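Local coordinates for protein NDP-N-acetyl-D-galactosaminuronic acid dehydrogenase (Methanosarcina mazei Go1, PDB 3G79) that probably oxidises UDP-N-acetyl-alpha-D-mannosamine to the corresponding uronate in two NAD-dependent steps, at residues A[349-354]-A[383-388]; A[388-393]-A[409-414]; A[444-449]-A[461-466]. All blocks are in the same frame, centred on the assembly; numbering follows the deposited sequence.

Interaction 1 (A[349-354]-A[383-388]); sequences KKMDGS and LKAGAS
Met351 and Asp352, which open a type II beta turn ending at Ser354, lie against the end of helix 375-385 and the short link from it into strand 388-392. Two backbone hydrogen bonds form the polar part. Gly353 N donates to Gly386 O at 3.0 Å; the bond is nearly straight at the hydrogen (173°), although the donor stands above the carbonyl plane. Ser388 N reaches Ser354 O at 3.1 Å with a more bent geometry (139°). Because Ser388 is also backbone-bonded to Val356, this second bond belongs to the beginning of the pairing between strands 388-392 and 355-359.

The apolar part is carried by Met351. Its CG is anti to the backbone N (chi1 -167°), and the bent chain beyond runs past two small methyls. CG approaches Ala385 CB to 3.6 Å, and SD lies equally far from Ala387 CB, at 3.6 Å. Alanine suits both places, since a methyl is small enough for the Met351 chain to lie against both residues while turn and link stay close enough for their backbone bonds. Ala387 CB also packs on two carbonyls of the turn, Met351 O and Ser354 O. Met351 continues toward Tyr337 and Thr340 of helix 321-345, and Ala385 also meets Tyr337.

A third kind of contact brings two acceptors together: Asp352 OD1 stands 3.0 Å from Gly386 O. Gly386 leaves the helix with positive phi; a CB there would run into Asp352 OD1 and be jammed against the carbonyl of Ala385, so glycine suits the position on both counts. Beside Gly386 O, the exposed Asp352 carboxylate would probably be somewhat harder to ionise unless solvent offsets it, and attraction across the contact rests on the two backbone bonds and the methionine-alanine packing.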
ATOM      1  N   LYS A 349     -30.784  25.072  -7.150  1.00 31.93           N
ATOM      2  CA  LYS A 349     -29.958  25.504  -8.311  1.00 32.04           C
ATOM      3  C   LYS A 349     -29.402  24.345  -9.168  1.00 30.62           C
ATOM      4  O   LYS A 349     -29.263  23.223  -8.695  1.00 30.98           O
ATOM      5  CB  LYS A 349     -28.808  26.423  -7.868  1.00 32.99           C
ATOM      6  CG  LYS A 349     -29.251  27.618  -7.045  1.00 40.39           C
ATOM      7  CD  LYS A 349     -28.127  28.123  -6.155  1.00 34.27           C
ATOM      8  CE  LYS A 349     -27.550  29.476  -6.586  1.00 41.45           C
ATOM      9  NZ  LYS A 349     -26.726  30.156  -5.495  1.00 35.29           N
ATOM     10  N   LYS A 350     -29.091  24.636 -10.427  1.00 30.02           N
ATOM     11  CA  LYS A 350     -28.552  23.659 -11.390  1.00 30.81           C
ATOM     12  C   LYS A 350     -27.264  24.172 -12.031  1.00 30.80           C
ATOM     13  O   LYS A 350     -27.079  25.369 -12.211  1.00 30.37           O
ATOM     14  CB  LYS A 350     -29.559  23.397 -12.518  1.00 32.81           C
ATOM     15  CG  LYS A 350     -31.046  23.202 -12.099  1.00 62.76           C
ATOM     16  CD  LYS A 350     -31.336  21.766 -11.607  1.00 35.37           C
ATOM     17  CE  LYS A 350     -32.778  21.609 -11.106  1.00 63.08           C
ATOM     18  NZ  LYS A 350     -33.078  20.154 -10.876  1.00 36.51           N
ATOM     19  N   MET A 351     -26.382  23.269 -12.426  1.00 31.68           N
ATOM     20  CA  MET A 351     -25.111  23.700 -13.025  1.00 31.55           C
ATOM     21  C   MET A 351     -25.277  24.772 -14.097  1.00 32.56           C
ATOM     22  O   MET A 351     -24.525  25.773 -14.108  1.00 33.67           O
ATOM     23  CB  MET A 351     -24.306  22.505 -13.557  1.00 29.71           C
ATOM     24  CG  MET A 351     -22.836  22.814 -13.910  1.00 35.59           C
ATOM     25  SD  MET A 351     -21.831  23.510 -12.571  1.00 25.67           S
ATOM     26  CE  MET A 351     -21.691  22.089 -11.503  1.00 34.48           C
ATOM     27  N   ASP A 352     -26.260  24.588 -14.969  1.00 32.58           N
ATOM     28  CA  ASP A 352     -26.490  25.508 -16.088  1.00 34.20           C
ATOM     29  C   ASP A 352     -26.815  26.955 -15.627  1.00 34.16           C
ATOM     30  O   ASP A 352     -27.700  27.177 -14.789  1.00 34.32           O
ATOM     31  CB  ASP A 352     -27.597  24.963 -17.010  1.00 36.04           C
ATOM     32  CG  ASP A 352     -27.773  25.777 -18.297  1.00 52.67           C
ATOM     33  OD1 ASP A 352     -26.936  26.660 -18.636  1.00 37.75           O
ATOM     34  OD2 ASP A 352     -28.788  25.531 -18.987  1.00 38.04           O
ATOM     35  N   GLY A 353     -26.093  27.920 -16.195  1.00 33.02           N
ATOM     36  CA  GLY A 353     -26.263  29.322 -15.877  1.00 31.96           C
ATOM     37  C   GLY A 353     -25.594  29.756 -14.591  1.00 31.33           C
ATOM     38  O   GLY A 353     -25.581  30.943 -14.272  1.00 30.58           O
ATOM     39  N   SER A 354     -25.075  28.791 -13.836  1.00 31.58           N
ATOM     40  CA  SER A 354     -24.395  29.074 -12.576  1.00 31.76           C
ATOM     41  C   SER A 354     -22.928  29.383 -12.835  1.00 31.45           C
ATOM     42  O   SER A 354     -22.327  28.831 -13.752  1.00 32.33           O
ATOM     43  CB  SER A 354     -24.480  27.864 -11.627  1.00 31.91           C
ATOM     44  OG  SER A 354     -25.749  27.250 -11.679  1.00 39.25           O
ATOM     45  N   LEU A 383     -18.464  23.183 -18.102  1.00 37.90           N
ATOM     46  CA  LEU A 383     -18.669  24.005 -19.280  1.00 37.20           C
ATOM     47  C   LEU A 383     -19.729  23.405 -20.208  1.00 38.97           C
ATOM     48  O   LEU A 383     -20.451  24.134 -20.905  1.00 40.01           O
ATOM     49  CB  LEU A 383     -17.330  24.227 -19.997  1.00 35.03           C
ATOM     50  CG  LEU A 383     -16.430  25.319 -19.389  1.00 33.30           C
ATOM     51  CD1 LEU A 383     -15.036  25.221 -19.918  1.00 33.62           C
ATOM     52  CD2 LEU A 383     -16.973  26.746 -19.645  1.00 33.47           C
ATOM     53  N   LYS A 384     -19.862  22.085 -20.170  1.00 39.53           N
ATOM     54  CA  LYS A 384     -20.775  21.396 -21.064  1.00 40.09           C
ATOM     55  C   LYS A 384     -22.172  21.472 -20.508  1.00 39.09           C
ATOM     56  O   LYS A 384     -23.146  21.572 -21.252  1.00 39.29           O
ATOM     57  CB  LYS A 384     -20.377  19.929 -21.176  1.00 41.52           C
ATOM     58  CG  LYS A 384     -20.300  19.389 -22.615  1.00 52.92           C
ATOM     59  CD  LYS A 384     -20.030  17.899 -22.543  1.00 43.55           C
ATOM     60  CE  LYS A 384     -21.313  17.160 -22.187  1.00 53.11           C
ATOM     61  NZ  LYS A 384     -21.039  16.186 -21.104  1.00 44.74           N
ATOM     62  N   ALA A 385     -22.256  21.392 -19.187  1.00 37.98           N
ATOM     63  CA  ALA A 385     -23.527  21.449 -18.487  1.00 36.90           C
ATOM     64  C   ALA A 385     -24.188  22.835 -18.580  1.00 35.90           C
ATOM     65  O   ALA A 385     -25.374  22.971 -18.295  1.00 35.76           O
ATOM     66  CB  ALA A 385     -23.369  20.992 -17.016  1.00 36.57           C
ATOM     67  N   GLY A 386     -23.409  23.841 -18.982  1.00 35.15           N
ATOM     68  CA  GLY A 386     -23.942  25.159 -19.317  1.00 35.06           C
ATOM     69  C   GLY A 386     -23.546  26.231 -18.315  1.00 35.15           C
ATOM     70  O   GLY A 386     -24.073  27.358 -18.355  1.00 35.58           O
ATOM     71  N   ALA A 387     -22.624  25.878 -17.420  1.00 34.23           N
ATOM     72  CA  ALA A 387     -22.120  26.787 -16.382  1.00 33.32           C
ATOM     73  C   ALA A 387     -20.996  27.614 -16.939  1.00 32.53           C
ATOM     74  O   ALA A 387     -20.287  27.156 -17.829  1.00 31.83           O
ATOM     75  CB  ALA A 387     -21.618  25.998 -15.201  1.00 32.62           C
ATOM     76  N   SER A 388     -20.817  28.829 -16.426  1.00 32.66           N
ATOM     77  CA  SER A 388     -19.619  29.586 -16.785  1.00 32.91           C
ATOM     78  C   SER A 388     -18.528  29.379 -15.728  1.00 32.85           C
ATOM     79  O   SER A 388     -18.821  29.186 -14.548  1.00 32.59           O
ATOM     80  CB  SER A 388     -19.914  31.070 -17.043  1.00 33.44           C
ATOM     81  OG  SER A 388     -19.212  31.924 -16.158  1.00 47.35           O
TER

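Interaction 2 (A[388-393]-A[409-414]); sequences SVMVHD and EEVVRN
Val411 of helix 408-412 presses onto Met390 and His392 of strand 388-392, a helix-on-sheet contact in a parallel sheet whose 3-2-1-4-5-6 strand order is that of a Rossmann-type fold. It lies in the family's UDP-binding domain. Helix 375-385 meets the strand through Val389 and Val391, whereas Val411 takes the face bearing Met390 and His392.

The tight part centres on the two methyls of this valine. CG1 is anti to the backbone N (chi1 168°) and rests 3.4 Å from Met390 O, while CG2 comes within 3.8 Å of His392 CB. CG2 also sits at the edge of the imidazole, near the ring plane, and 3.8 Å from Val391 O. A branched, short side chain suits this place: it spreads two methyls over the strand and allows the helix a close approach. Ala357 of the neighbouring strand and Ser405 also touch Val411. The ring of His392 has its polar partners elsewhere, ND1 bonding Tyr427 OH and NE2 making a weak bond to Asp406 O.

Toward the strand's beginning the contact is looser and partly open to solvent. Met390 reaches the helix with its terminal methyl; the chain is bent at chi3, which brings CE to 3.4 Å from Glu410 O. The same methyl lies 3.8 Å from Glu410 CG and 4.0 Å from Val411 CG2, so a partly exposed methionine covers the Glu410 carbonyl and CG. Glu410 CG gives the methionine a carbon to lie on, and the chain runs on extended to a carboxylate whose OE1 is still near the same methyl. At the helix end, a salt bridge within the segment joins Arg413 NH2 to Glu409 OE1 at 2.8 Å, with Glu409 CD at the edge of the guanidinium, in its plane.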
ATOM      1  N   SER A 388     -20.817  28.829 -16.426  1.00 32.66           N
ATOM      2  CA  SER A 388     -19.619  29.586 -16.785  1.00 32.91           C
ATOM      3  C   SER A 388     -18.528  29.379 -15.728  1.00 32.85           C
ATOM      4  O   SER A 388     -18.821  29.186 -14.548  1.00 32.59           O
ATOM      5  CB  SER A 388     -19.914  31.070 -17.043  1.00 33.44           C
ATOM      6  OG  SER A 388     -19.212  31.924 -16.158  1.00 47.35           O
ATOM      7  N   VAL A 389     -17.273  29.400 -16.173  1.00 32.82           N
ATOM      8  CA  VAL A 389     -16.166  29.041 -15.326  1.00 33.01           C
ATOM      9  C   VAL A 389     -15.003  30.056 -15.304  1.00 33.09           C
ATOM     10  O   VAL A 389     -14.526  30.510 -16.354  1.00 32.41           O
ATOM     11  CB  VAL A 389     -15.635  27.653 -15.704  1.00 33.29           C
ATOM     12  CG1 VAL A 389     -14.496  27.295 -14.816  1.00 35.58           C
ATOM     13  CG2 VAL A 389     -16.748  26.586 -15.608  1.00 36.63           C
ATOM     14  N   MET A 390     -14.563  30.384 -14.084  1.00 32.99           N
ATOM     15  CA  MET A 390     -13.340  31.144 -13.841  1.00 32.57           C
ATOM     16  C   MET A 390     -12.360  30.350 -12.953  1.00 33.96           C
ATOM     17  O   MET A 390     -12.720  29.870 -11.871  1.00 35.23           O
ATOM     18  CB  MET A 390     -13.663  32.520 -13.250  1.00 31.77           C
ATOM     19  CG  MET A 390     -14.041  33.582 -14.325  1.00 38.62           C
ATOM     20  SD  MET A 390     -14.453  35.257 -13.759  1.00 30.06           S
ATOM     21  CE  MET A 390     -12.875  35.801 -13.141  1.00 38.48           C
ATOM     22  N   VAL A 391     -11.129  30.221 -13.457  1.00 33.23           N
ATOM     23  CA  VAL A 391     -10.031  29.424 -12.925  1.00 31.32           C
ATOM     24  C   VAL A 391      -9.012  30.321 -12.256  1.00 32.16           C
ATOM     25  O   VAL A 391      -8.534  31.328 -12.859  1.00 32.81           O
ATOM     26  CB  VAL A 391      -9.260  28.740 -14.078  1.00 30.33           C
ATOM     27  CG1 VAL A 391      -8.057  28.047 -13.536  1.00 19.16           C
ATOM     28  CG2 VAL A 391     -10.133  27.740 -14.855  1.00 18.41           C
ATOM     29  N   HIS A 392      -8.650  29.955 -11.033  1.00 32.39           N
ATOM     30  CA  HIS A 392      -7.640  30.666 -10.281  1.00 34.06           C
ATOM     31  C   HIS A 392      -6.491  29.759  -9.927  1.00 36.60           C
ATOM     32  O   HIS A 392      -6.676  28.554  -9.677  1.00 37.22           O
ATOM     33  CB  HIS A 392      -8.230  31.226  -8.994  1.00 34.43           C
ATOM     34  CG  HIS A 392      -7.232  31.927  -8.112  1.00 34.67           C
ATOM     35  ND1 HIS A 392      -6.452  31.260  -7.190  1.00 34.58           N
ATOM     36  CD2 HIS A 392      -6.923  33.242  -7.983  1.00 33.96           C
ATOM     37  CE1 HIS A 392      -5.694  32.131  -6.541  1.00 34.60           C
ATOM     38  NE2 HIS A 392      -5.957  33.340  -7.006  1.00 34.25           N
ATOM     39  N   ASP A 393      -5.306  30.360  -9.879  1.00 38.04           N
ATOM     40  CA  ASP A 393      -4.101  29.671  -9.451  1.00 39.45           C
ATOM     41  C   ASP A 393      -2.958  30.680  -9.301  1.00 41.97           C
ATOM     42  O   ASP A 393      -2.662  31.441 -10.246  1.00 42.52           O
ATOM     43  CB  ASP A 393      -3.725  28.575 -10.433  1.00 38.52           C
ATOM     44  CG  ASP A 393      -2.705  27.629  -9.869  1.00 49.52           C
ATOM     45  OD1 ASP A 393      -3.103  26.529  -9.399  1.00 37.89           O
ATOM     46  OD2 ASP A 393      -1.508  28.004  -9.884  1.00 38.38           O
ATOM     47  N   GLU A 409     -10.262  37.304  -5.844  1.00 41.07           N
ATOM     48  CA  GLU A 409     -11.448  38.161  -5.760  1.00 41.51           C
ATOM     49  C   GLU A 409     -12.237  38.135  -7.063  1.00 40.46           C
ATOM     50  O   GLU A 409     -13.465  37.964  -7.064  1.00 40.49           O
ATOM     51  CB  GLU A 409     -11.028  39.603  -5.399  1.00 42.72           C
ATOM     52  CG  GLU A 409     -12.134  40.535  -4.858  1.00 58.67           C
ATOM     53  CD  GLU A 409     -13.054  41.122  -5.941  1.00 44.13           C
ATOM     54  OE1 GLU A 409     -12.609  41.330  -7.093  1.00 58.93           O
ATOM     55  OE2 GLU A 409     -14.245  41.388  -5.631  1.00 59.22           O
ATOM     56  N   GLU A 410     -11.543  38.299  -8.183  1.00 39.07           N
ATOM     57  CA  GLU A 410     -12.295  38.422  -9.421  1.00 37.89           C
ATOM     58  C   GLU A 410     -12.884  37.059  -9.783  1.00 35.83           C
ATOM     59  O   GLU A 410     -14.018  36.956 -10.208  1.00 35.46           O
ATOM     60  CB  GLU A 410     -11.503  39.159 -10.542  1.00 38.01           C
ATOM     61  CG  GLU A 410     -10.593  38.369 -11.461  1.00 39.09           C
ATOM     62  CD  GLU A 410     -10.176  39.182 -12.722  1.00 39.66           C
ATOM     63  OE1 GLU A 410      -9.888  38.551 -13.771  1.00 39.05           O
ATOM     64  OE2 GLU A 410     -10.146  40.444 -12.665  1.00 39.38           O
ATOM     65  N   VAL A 411     -12.111  36.014  -9.531  1.00 35.05           N
ATOM     66  CA  VAL A 411     -12.558  34.646  -9.750  1.00 33.84           C
ATOM     67  C   VAL A 411     -13.738  34.269  -8.853  1.00 32.63           C
ATOM     68  O   VAL A 411     -14.690  33.655  -9.311  1.00 32.38           O
ATOM     69  CB  VAL A 411     -11.417  33.670  -9.571  1.00 33.65           C
ATOM     70  CG1 VAL A 411     -11.960  32.251  -9.521  1.00 18.81           C
ATOM     71  CG2 VAL A 411     -10.433  33.833 -10.712  1.00 17.81           C
ATOM     72  N   VAL A 412     -13.694  34.678  -7.597  1.00 32.38           N
ATOM     73  CA  VAL A 412     -14.728  34.293  -6.649  1.00 32.56           C
ATOM     74  C   VAL A 412     -15.971  35.177  -6.695  1.00 33.32           C
ATOM     75  O   VAL A 412     -17.058  34.726  -6.339  1.00 33.66           O
ATOM     76  CB  VAL A 412     -14.147  34.169  -5.219  1.00 32.21           C
ATOM     77  CG1 VAL A 412     -15.221  34.173  -4.146  1.00 15.71           C
ATOM     78  CG2 VAL A 412     -13.379  32.932  -5.128  1.00 15.04           C
ATOM     79  N   ARG A 413     -15.834  36.418  -7.158  1.00 34.43           N
ATOM     80  CA  ARG A 413     -16.976  37.331  -7.125  1.00 35.13           C
ATOM     81  C   ARG A 413     -18.165  36.830  -7.937  1.00 34.47           C
ATOM     82  O   ARG A 413     -18.013  36.390  -9.072  1.00 34.61           O
ATOM     83  CB  ARG A 413     -16.589  38.786  -7.455  1.00 36.00           C
ATOM     84  CG  ARG A 413     -16.726  39.227  -8.885  1.00 60.45           C
ATOM     85  CD  ARG A 413     -16.715  40.735  -8.949  1.00 36.94           C
ATOM     86  NE  ARG A 413     -16.176  41.186 -10.228  1.00 61.11           N
ATOM     87  CZ  ARG A 413     -14.928  41.617 -10.416  1.00 38.76           C
ATOM     88  NH1 ARG A 413     -14.538  42.004 -11.628  1.00 61.53           N
ATOM     89  NH2 ARG A 413     -14.070  41.682  -9.400  1.00 61.36           N
ATOM     90  N   ASN A 414     -19.332  36.848  -7.301  1.00 34.21           N
ATOM     91  CA  ASN A 414     -20.586  36.409  -7.919  1.00 34.03           C
ATOM     92  C   ASN A 414     -20.703  34.894  -8.199  1.00 33.43           C
ATOM     93  O   ASN A 414     -21.638  34.445  -8.856  1.00 33.60           O
ATOM     94  CB  ASN A 414     -20.879  37.266  -9.163  1.00 34.34           C
ATOM     95  CG  ASN A 414     -21.034  38.741  -8.816  1.00 48.81           C
ATOM     96  OD1 ASN A 414     -21.509  39.076  -7.732  1.00 35.72           O
ATOM     97  ND2 ASN A 414     -20.627  39.627  -9.721  1.00 35.17           N
TER

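Interaction 3 (A[444-449]-A[461-466]); sequences PVIIDG and KGFVYK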
ATOM      1  N   PRO A 444     -23.892  30.423  -0.493  1.00 32.78           N
ATOM      2  CA  PRO A 444     -22.901  29.995  -1.447  1.00 32.78           C
ATOM      3  C   PRO A 444     -22.429  28.599  -1.140  1.00 33.15           C
ATOM      4  O   PRO A 444     -22.475  28.131   0.015  1.00 33.21           O
ATOM      5  CB  PRO A 444     -21.763  30.996  -1.287  1.00 32.77           C
ATOM      6  CG  PRO A 444     -21.929  31.602   0.011  1.00 19.30           C
ATOM      7  CD  PRO A 444     -23.300  31.282   0.546  1.00 33.23           C
ATOM      8  N   VAL A 445     -21.992  27.956  -2.214  1.00 32.96           N
ATOM      9  CA  VAL A 445     -21.640  26.570  -2.245  1.00 31.89           C
ATOM     10  C   VAL A 445     -20.119  26.507  -2.302  1.00 31.53           C
ATOM     11  O   VAL A 445     -19.516  27.176  -3.149  1.00 32.13           O
ATOM     12  CB  VAL A 445     -22.291  25.952  -3.484  1.00 31.74           C
ATOM     13  CG1 VAL A 445     -21.462  24.794  -4.030  1.00 16.79           C
ATOM     14  CG2 VAL A 445     -23.774  25.524  -3.182  1.00 16.45           C
ATOM     15  N   ILE A 446     -19.511  25.758  -1.368  1.00 30.50           N
ATOM     16  CA  ILE A 446     -18.078  25.415  -1.399  1.00 29.60           C
ATOM     17  C   ILE A 446     -17.907  23.894  -1.453  1.00 28.66           C
ATOM     18  O   ILE A 446     -18.473  23.195  -0.641  1.00 28.02           O
ATOM     19  CB  ILE A 446     -17.260  26.057  -0.193  1.00 29.42           C
ATOM     20  CG1 ILE A 446     -15.773  25.721  -0.260  1.00 28.64           C
ATOM     21  CG2 ILE A 446     -17.740  25.586   1.154  1.00 29.36           C
ATOM     22  CD1 ILE A 446     -14.932  26.841  -0.709  1.00 28.63           C
ATOM     23  N   ILE A 447     -17.119  23.409  -2.416  1.00 29.02           N
ATOM     24  CA  ILE A 447     -16.768  21.966  -2.594  1.00 28.03           C
ATOM     25  C   ILE A 447     -15.233  21.779  -2.521  1.00 27.61           C
ATOM     26  O   ILE A 447     -14.492  22.371  -3.323  1.00 29.03           O
ATOM     27  CB  ILE A 447     -17.265  21.432  -3.977  1.00 27.53           C
ATOM     28  CG1 ILE A 447     -18.774  21.162  -3.996  1.00 14.59           C
ATOM     29  CG2 ILE A 447     -16.721  20.066  -4.224  1.00 13.10           C
ATOM     30  CD1 ILE A 447     -19.649  22.296  -3.954  1.00 28.20           C
ATOM     31  N   ASP A 448     -14.771  20.976  -1.567  1.00 26.69           N
ATOM     32  CA  ASP A 448     -13.333  20.796  -1.243  1.00 27.18           C
ATOM     33  C   ASP A 448     -12.751  19.473  -1.706  1.00 27.40           C
ATOM     34  O   ASP A 448     -13.143  18.410  -1.228  1.00 27.80           O
ATOM     35  CB  ASP A 448     -13.103  20.877   0.281  1.00 27.79           C
ATOM     36  CG  ASP A 448     -11.608  20.998   0.664  1.00 44.36           C
ATOM     37  OD1 ASP A 448     -10.785  21.319  -0.211  1.00 27.54           O
ATOM     38  OD2 ASP A 448     -11.254  20.799   1.848  1.00 27.25           O
ATOM     39  N   GLY A 449     -11.785  19.537  -2.611  1.00 28.28           N
ATOM     40  CA  GLY A 449     -11.159  18.339  -3.157  1.00 28.01           C
ATOM     41  C   GLY A 449      -9.847  17.994  -2.477  1.00 27.97           C
ATOM     42  O   GLY A 449      -9.283  16.896  -2.677  1.00 27.72           O
ATOM     43  N   LYS A 461     -21.699  29.871   8.526  1.00 35.74           N
ATOM     44  CA  LYS A 461     -21.695  31.158   7.849  1.00 36.40           C
ATOM     45  C   LYS A 461     -22.623  31.086   6.625  1.00 36.07           C
ATOM     46  O   LYS A 461     -22.540  31.933   5.719  1.00 36.09           O
ATOM     47  CB  LYS A 461     -20.250  31.480   7.441  1.00 37.20           C
ATOM     48  CG  LYS A 461     -19.987  32.858   6.876  1.00 56.86           C
ATOM     49  CD  LYS A 461     -19.782  33.936   7.958  1.00 39.80           C
ATOM     50  CE  LYS A 461     -20.034  35.342   7.351  1.00 57.04           C
ATOM     51  NZ  LYS A 461     -19.935  36.513   8.313  1.00 40.65           N
ATOM     52  N   GLY A 462     -23.465  30.047   6.592  1.00 35.06           N
ATOM     53  CA  GLY A 462     -24.484  29.892   5.562  1.00 34.76           C
ATOM     54  C   GLY A 462     -24.161  29.015   4.354  1.00 34.90           C
ATOM     55  O   GLY A 462     -25.063  28.722   3.533  1.00 35.78           O
ATOM     56  N   PHE A 463     -22.900  28.587   4.221  1.00 32.86           N
ATOM     57  CA  PHE A 463     -22.476  27.847   3.026  1.00 30.18           C
ATOM     58  C   PHE A 463     -23.125  26.507   2.928  1.00 28.54           C
ATOM     59  O   PHE A 463     -23.607  25.977   3.936  1.00 28.55           O
ATOM     60  CB  PHE A 463     -20.994  27.573   3.061  1.00 28.66           C
ATOM     61  CG  PHE A 463     -20.177  28.671   2.572  1.00 26.48           C
ATOM     62  CD1 PHE A 463     -19.836  29.719   3.412  1.00 28.74           C
ATOM     63  CD2 PHE A 463     -19.698  28.666   1.278  1.00 28.17           C
ATOM     64  CE1 PHE A 463     -19.006  30.779   2.944  1.00 26.95           C
ATOM     65  CE2 PHE A 463     -18.877  29.704   0.804  1.00 26.60           C
ATOM     66  CZ  PHE A 463     -18.523  30.744   1.632  1.00 28.28           C
ATOM     67  N   VAL A 464     -23.105  25.951   1.722  1.00 26.43           N
ATOM     68  CA  VAL A 464     -23.427  24.562   1.554  1.00 26.33           C
ATOM     69  C   VAL A 464     -22.142  23.841   1.185  1.00 26.20           C
ATOM     70  O   VAL A 464     -21.526  24.169   0.150  1.00 26.21           O
ATOM     71  CB  VAL A 464     -24.424  24.340   0.433  1.00 26.62           C
ATOM     72  CG1 VAL A 464     -24.757  22.831   0.337  1.00 31.97           C
ATOM     73  CG2 VAL A 464     -25.684  25.187   0.642  1.00 31.74           C
ATOM     74  N   TYR A 465     -21.763  22.852   2.010  1.00 25.20           N
ATOM     75  CA  TYR A 465     -20.408  22.259   1.970  1.00 23.81           C
ATOM     76  C   TYR A 465     -20.359  20.840   1.502  1.00 23.23           C
ATOM     77  O   TYR A 465     -21.205  20.065   1.827  1.00 24.45           O
ATOM     78  CB  TYR A 465     -19.761  22.319   3.357  1.00 23.23           C
ATOM     79  CG  TYR A 465     -18.516  21.477   3.511  1.00 26.05           C
ATOM     80  CD1 TYR A 465     -17.240  22.039   3.320  1.00 22.69           C
ATOM     81  CD2 TYR A 465     -18.605  20.126   3.839  1.00 22.39           C
ATOM     82  CE1 TYR A 465     -16.083  21.271   3.461  1.00 26.81           C
ATOM     83  CE2 TYR A 465     -17.452  19.333   3.963  1.00 26.43           C
ATOM     84  CZ  TYR A 465     -16.191  19.909   3.789  1.00 22.65           C
ATOM     85  OH  TYR A 465     -15.029  19.138   3.897  1.00 27.28           O
ATOM     86  N   LYS A 466     -19.317  20.500   0.767  1.00 23.28           N
ATOM     87  CA  LYS A 466     -18.989  19.125   0.379  1.00 22.71           C
ATOM     88  C   LYS A 466     -17.470  19.032   0.337  1.00 24.12           C
ATOM     89  O   LYS A 466     -16.763  19.992  -0.071  1.00 23.47           O
ATOM     90  CB  LYS A 466     -19.500  18.825  -1.010  1.00 21.18           C
ATOM     91  CG  LYS A 466     -20.987  18.896  -1.153  1.00 26.28           C
ATOM     92  CD  LYS A 466     -21.676  17.633  -0.751  1.00 19.72           C
ATOM     93  CE  LYS A 466     -23.176  17.744  -1.082  1.00 26.76           C
ATOM     94  NZ  LYS A 466     -24.039  16.599  -0.605  1.00 19.55           N
TER
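Pro444 puts CG over one face of the Phe463 ring at the start of a parallel strand pair, 445-448 beside 464-467, the two strands of a beta-alpha-beta unit completed by helix 455-459. The two side chains cross at about a right angle, and Pro444 CG makes a CH-pi contact 3.8 Å from the ring centroid, displaced toward the rim. Ile446 approaches the same ring obliquely, its CG2 lying 3.7 Å from Phe463 CD2, while Phe458 meets it edge-to-face. An alanine in place of Phe463 would probably open a gap beside Pro444 and Ile446 and leave Phe458 without its ring partner.

Ile446 CG2 also lies at the edge of the Tyr465 ring, near its plane, 4.2 Å from Tyr465 CD1. On the opposite face of the sheet, Val445 CG2 packs on Val464 CB at 3.9 Å. There Lys466 CB meets Ile447 CG1, and beyond it the bent chain carries NZ away; in this construct NZ bonds O of His474, part of the C-terminal histidine tag. Beta-branched residues suit such a buried pair of strands. Four backbone hydrogen bonds zip the strands together, the last from Asp448 N to Lys466 O at 2.7 Å.

All three contacts belong to one C-terminal lobe built round a parallel sheet, but at different depths. Interaction 3 joins two strands of that sheet, ends at its edge strand, and is buried, combining a ladder of main-chain bonds with aromatic and branched side chains. Interaction 2, also largely buried, joins a helix to the sheet by apolar packing of side chains on one another and on backbone carbonyls, without hydrogen bonds between its segments. Interaction 1 is the most exposed, a turn against a helix end, where two backbone bonds and a methionine against two alanines do the work. Interactions 1 and 2 share Ser388 and touch through Leu383 and Val389; interaction 3 stands apart, its centre about 17 Å from that of interaction 1.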